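Local coordinates for protein amphiphysin (Drosophila melanogaster, PDB 1URU) that probably senses and binds curved membranes during endocytosis through the concave surface of its dimeric, coiled-coil BAR domain, at residues A[46-57]-A[121-132]. Sequence-based numbering, arbitrary orientation.
Sequences FNRQQASANRLQ and LNTYTGQFPEMK
The hydroxyl of Tyr-124 is held across the helix pair by Gln-49, whose NE2 lies 3.1 Å from Tyr-124 OH in a nearly straight bond, with the oxygen close to the plane of the amide. One water, hydrogen-bonded to both Tyr-124 OH and Gln-49 O, adds a second link. Gln-49 NE2 also donates to Leu-196 O, and the Tyr-124 ring stacks with Phe-203, so helix 172-239 helps to fix both groups.

Beside this polar cluster, Phe-128 illustrates knob-into-hole packing: its side chain enters the space framed by Phe-46, Gln-49, Gln-50 and Ala-53. Gln-50 CA sits over one face, 4.2 Å from the ring centroid, in a CH-pi contact. Gln-49 meets the ring edge instead, its CD 3.5 Å from Phe-128 CE2, with its amide turned 72° from the ring plane. A CG anti to the backbone N (chi1 158°) carries the Phe-46 ring across to segment 121-132, where CE1 lies 3.5 Å from Phe-128 CD2 and also touches CG of selenomethionine Met-131.

At the middle of the contact, Ala-53 CB packs against Tyr-124 CE2 (3.7 Å); farther along, Leu-56 CD2 meets Leu-121 CD1 at the same separation.

Segments 46-57 and 121-132 run roughly antiparallel, their directions 142° apart, and pack helix 35-84 against helix 92-156 within the long three-helix coiled coil of the BAR domain.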
loop_
_atom_site.group_PDB
_atom_site.type_symbol
_atom_site.label_atom_id
_atom_site.label_comp_id
_atom_site.label_asym_id
_atom_site.label_seq_id
_atom_site.Cartn_x
_atom_site.Cartn_y
_atom_site.Cartn_z
ATOM N N PHE A 46 -9.519 30.751 -10.565
ATOM C CA PHE A 46 -9.353 30.537 -9.140
ATOM C C PHE A 46 -10.167 29.322 -8.706
ATOM O O PHE A 46 -9.689 28.479 -7.931
ATOM C CB PHE A 46 -9.794 31.788 -8.378
ATOM C CG PHE A 46 -10.163 31.529 -6.951
ATOM C CD1 PHE A 46 -9.195 31.465 -5.976
ATOM C CD2 PHE A 46 -11.488 31.339 -6.588
ATOM C CE1 PHE A 46 -9.539 31.227 -4.667
ATOM C CE2 PHE A 46 -11.823 31.090 -5.287
ATOM C CZ PHE A 46 -10.840 31.035 -4.323
ATOM N N ASN A 47 -11.408 29.272 -9.192
ATOM C CA ASN A 47 -12.263 28.108 -9.065
ATOM C C ASN A 47 -11.549 26.850 -9.544
ATOM O O ASN A 47 -11.615 25.820 -8.885
ATOM C CB ASN A 47 -13.539 28.295 -9.886
ATOM C CG ASN A 47 -14.532 29.244 -9.247
ATOM O OD1 ASN A 47 -14.499 29.515 -8.052
ATOM N ND2 ASN A 47 -15.433 29.750 -10.060
ATOM N N ARG A 48 -10.868 26.952 -10.684
ATOM C CA ARG A 48 -10.111 25.832 -11.254
ATOM C C ARG A 48 -8.856 25.511 -10.455
ATOM O O ARG A 48 -8.461 24.345 -10.351
ATOM C CB ARG A 48 -9.706 26.113 -12.712
ATOM C CG ARG A 48 -10.749 25.690 -13.768
ATOM C CD ARG A 48 -10.466 26.145 -15.235
ATOM N NE ARG A 48 -9.409 27.162 -15.315
ATOM C CZ ARG A 48 -8.110 26.919 -15.473
ATOM N NH1 ARG A 48 -7.653 25.674 -15.599
ATOM N NH2 ARG A 48 -7.253 27.931 -15.491
ATOM N N GLN A 49 -8.218 26.548 -9.916
ATOM C CA GLN A 49 -7.017 26.375 -9.093
ATOM C C GLN A 49 -7.419 25.663 -7.796
ATOM O O GLN A 49 -6.737 24.742 -7.368
ATOM C CB GLN A 49 -6.351 27.728 -8.801
ATOM C CG GLN A 49 -5.032 27.652 -8.055
ATOM C CD GLN A 49 -4.425 29.024 -7.733
ATOM O OE1 GLN A 49 -5.066 30.053 -7.901
ATOM N NE2 GLN A 49 -3.184 29.029 -7.282
ATOM N N GLN A 50 -8.549 26.080 -7.214
ATOM C CA GLN A 50 -9.087 25.495 -5.988
ATOM C C GLN A 50 -9.587 24.060 -6.184
ATOM O O GLN A 50 -9.435 23.240 -5.313
ATOM C CB GLN A 50 -10.224 26.362 -5.448
ATOM C CG GLN A 50 -10.991 25.766 -4.274
ATOM C CD GLN A 50 -12.015 26.726 -3.726
ATOM O OE1 GLN A 50 -12.817 27.296 -4.482
ATOM N NE2 GLN A 50 -11.998 26.917 -2.419
ATOM N N ALA A 51 -10.192 23.766 -7.320
ATOM C CA ALA A 51 -10.676 22.414 -7.607
ATOM C C ALA A 51 -9.505 21.455 -7.779
ATOM O O ALA A 51 -9.610 20.289 -7.421
ATOM C CB ALA A 51 -11.566 22.405 -8.880
ATOM N N SER A 52 -8.401 21.967 -8.332
ATOM C CA SER A 52 -7.194 21.168 -8.602
ATOM C C SER A 52 -6.390 20.893 -7.321
ATOM O O SER A 52 -5.826 19.823 -7.175
ATOM C CB SER A 52 -6.280 21.851 -9.641
ATOM O OG SER A 52 -6.888 21.945 -10.923
ATOM N N ALA A 53 -6.356 21.851 -6.396
ATOM C CA ALA A 53 -5.655 21.661 -5.126
ATOM C C ALA A 53 -6.434 20.752 -4.160
ATOM O O ALA A 53 -5.827 19.986 -3.415
ATOM C CB ALA A 53 -5.350 23.000 -4.473
ATOM N N ASN A 54 -7.769 20.845 -4.182
ATOM C CA ASN A 54 -8.641 19.994 -3.361
ATOM C C ASN A 54 -8.547 18.529 -3.798
ATOM O O ASN A 54 -8.507 17.597 -2.961
ATOM C CB ASN A 54 -10.090 20.471 -3.452
ATOM C CG ASN A 54 -10.351 21.743 -2.630
ATOM O OD1 ASN A 54 -11.433 22.301 -2.674
ATOM N ND2 ASN A 54 -9.366 22.179 -1.874
ATOM N N ARG A 55 -8.479 18.342 -5.114
ATOM C CA ARG A 55 -8.281 17.029 -5.689
ATOM C C ARG A 55 -6.887 16.476 -5.330
ATOM O O ARG A 55 -6.745 15.282 -5.049
ATOM C CB ARG A 55 -8.482 17.087 -7.205
ATOM C CG ARG A 55 -8.072 15.851 -7.945
ATOM C CD ARG A 55 -8.193 15.964 -9.456
ATOM N NE ARG A 55 -7.978 14.675 -10.106
ATOM C CZ ARG A 55 -7.983 14.460 -11.420
ATOM N NH1 ARG A 55 -8.218 15.445 -12.280
ATOM N NH2 ARG A 55 -7.753 13.230 -11.871
ATOM N N LEU A 56 -5.858 17.315 -5.341
ATOM C CA LEU A 56 -4.514 16.827 -5.061
ATOM C C LEU A 56 -4.418 16.392 -3.604
ATOM O O LEU A 56 -3.834 15.360 -3.295
ATOM C CB LEU A 56 -3.470 17.892 -5.355
ATOM C CG LEU A 56 -2.020 17.420 -5.313
ATOM C CD1 LEU A 56 -1.783 16.384 -6.391
ATOM C CD2 LEU A 56 -1.076 18.620 -5.488
ATOM N N GLN A 57 -5.024 17.182 -2.726
ATOM C CA GLN A 57 -5.031 16.905 -1.298
ATOM C C GLN A 57 -5.822 15.618 -1.003
ATOM O O GLN A 57 -5.381 14.778 -0.247
ATOM C CB GLN A 57 -5.602 18.101 -0.539
ATOM C CG GLN A 57 -5.615 17.997 0.958
ATOM C CD GLN A 57 -6.389 19.130 1.596
ATOM O OE1 GLN A 57 -7.510 19.452 1.176
ATOM N NE2 GLN A 57 -5.799 19.749 2.595
ATOM N N LEU A 121 0.897 21.189 1.480
ATOM C CA LEU A 121 -0.259 20.972 0.593
ATOM C C LEU A 121 -1.546 21.408 1.255
ATOM O O LEU A 121 -2.404 21.998 0.602
ATOM C CB LEU A 121 -0.353 19.516 0.162
ATOM C CG LEU A 121 -1.475 19.075 -0.787
ATOM C CD1 LEU A 121 -1.592 19.945 -2.039
ATOM C CD2 LEU A 121 -1.282 17.583 -1.146
ATOM N N ASN A 122 -1.645 21.123 2.556
ATOM C CA ASN A 122 -2.808 21.476 3.373
ATOM C C ASN A 122 -2.847 22.977 3.595
ATOM O O ASN A 122 -3.927 23.549 3.666
ATOM C CB ASN A 122 -2.800 20.750 4.737
ATOM C CG ASN A 122 -3.139 19.256 4.636
ATOM O OD1 ASN A 122 -3.793 18.795 3.708
ATOM N ND2 ASN A 122 -2.683 18.502 5.612
ATOM N N THR A 123 -1.672 23.605 3.674
ATOM C CA THR A 123 -1.560 25.059 3.863
ATOM C C THR A 123 -1.920 25.863 2.594
ATOM O O THR A 123 -2.614 26.873 2.657
ATOM C CB THR A 123 -0.141 25.408 4.325
ATOM O OG1 THR A 123 0.040 24.980 5.673
ATOM C CG2 THR A 123 0.072 26.887 4.410
ATOM N N TYR A 124 -1.432 25.398 1.459
ATOM C CA TYR A 124 -1.699 26.011 0.177
ATOM C C TYR A 124 -3.153 25.810 -0.162
ATOM O O TYR A 124 -3.820 26.709 -0.671
ATOM C CB TYR A 124 -0.804 25.384 -0.889
ATOM C CG TYR A 124 -1.177 25.661 -2.327
ATOM C CD1 TYR A 124 -0.817 26.864 -2.960
ATOM C CD2 TYR A 124 -1.862 24.705 -3.070
ATOM C CE1 TYR A 124 -1.165 27.103 -4.303
ATOM C CE2 TYR A 124 -2.203 24.923 -4.388
ATOM C CZ TYR A 124 -1.850 26.107 -5.014
ATOM O OH TYR A 124 -2.187 26.254 -6.348
ATOM N N THR A 125 -3.652 24.629 0.153
ATOM C CA THR A 125 -5.045 24.305 -0.111
ATOM C C THR A 125 -6.023 25.119 0.739
ATOM O O THR A 125 -7.141 25.394 0.287
ATOM C CB THR A 125 -5.272 22.814 0.104
ATOM O OG1 THR A 125 -4.509 22.082 -0.864
ATOM C CG2 THR A 125 -6.680 22.447 -0.215
ATOM N N GLY A 126 -5.593 25.495 1.951
ATOM C CA GLY A 126 -6.448 26.145 2.938
ATOM C C GLY A 126 -6.626 27.628 2.688
ATOM O O GLY A 126 -7.547 28.259 3.224
ATOM N N GLN A 127 -5.762 28.209 1.866
ATOM C CA GLN A 127 -5.897 29.624 1.571
ATOM C C GLN A 127 -7.026 29.904 0.594
ATOM O O GLN A 127 -7.493 31.036 0.530
ATOM C CB GLN A 127 -4.574 30.234 1.107
ATOM C CG GLN A 127 -4.107 29.806 -0.253
ATOM C CD GLN A 127 -2.605 29.941 -0.426
ATOM O OE1 GLN A 127 -1.940 30.618 0.341
ATOM N NE2 GLN A 127 -2.073 29.285 -1.441
ATOM N N PHE A 128 -7.520 28.877 -0.090
ATOM C CA PHE A 128 -8.622 29.044 -1.049
ATOM C C PHE A 128 -10.020 29.352 -0.469
ATOM O O PHE A 128 -10.699 30.240 -0.990
ATOM C CB PHE A 128 -8.694 27.849 -2.012
ATOM C CG PHE A 128 -7.501 27.736 -2.898
ATOM C CD1 PHE A 128 -6.463 26.884 -2.578
ATOM C CD2 PHE A 128 -7.392 28.520 -4.022
ATOM C CE1 PHE A 128 -5.347 26.788 -3.375
ATOM C CE2 PHE A 128 -6.276 28.425 -4.838
ATOM C CZ PHE A 128 -5.244 27.557 -4.501
ATOM N N PRO A 129 -10.490 28.622 0.542
ATOM C CA PRO A 129 -11.777 28.964 1.180
ATOM C C PRO A 129 -11.894 30.393 1.733
ATOM O O PRO A 129 -12.979 30.946 1.666
ATOM C CB PRO A 129 -11.926 27.907 2.288
ATOM C CG PRO A 129 -10.621 27.299 2.438
ATOM C CD PRO A 129 -9.938 27.378 1.094
ATOM N N GLU A 130 -10.811 30.974 2.238
ATOM C CA GLU A 130 -10.835 32.351 2.791
ATOM C C GLU A 130 -10.824 33.438 1.677
ATOM O O GLU A 130 -11.280 34.563 1.858
ATOM C CB GLU A 130 -9.644 32.515 3.761
ATOM C CG GLU A 130 -9.577 33.803 4.586
ATOM C CD GLU A 130 -8.337 33.835 5.503
ATOM O OE1 GLU A 130 -7.178 33.751 4.993
ATOM O OE2 GLU A 130 -8.512 33.923 6.750
HETATM N N MSE A 131 -10.280 33.057 0.525
HETATM C CA MSE A 131 -10.292 33.844 -0.694
HETATM C C MSE A 131 -11.665 33.801 -1.291
HETATM O O MSE A 131 -12.170 34.809 -1.720
HETATM C CB MSE A 131 -9.286 33.266 -1.689
HETATM C CG MSE A 131 -9.023 34.125 -2.937
HETATM SE SE MSE A 131 -8.474 36.106 -2.618
HETATM C CE MSE A 131 -6.706 35.868 -2.131
ATOM N N LYS A 132 -12.287 32.629 -1.311
ATOM C CA LYS A 132 -13.664 32.479 -1.815
ATOM C C LYS A 132 -14.594 33.332 -0.950
ATOM O O LYS A 132 -15.465 34.018 -1.446
ATOM C CB LYS A 132 -14.079 30.991 -1.806
ATOM C CG LYS A 132 -15.452 30.664 -2.377
ATOM C CD LYS A 132 -15.618 29.156 -2.635
ATOM C CE LYS A 132 -16.859 28.829 -3.506
ATOM N NZ LYS A 132 -17.152 27.362 -3.599
HETATM O O HOH W 1 -3.903 24.581 -7.451
#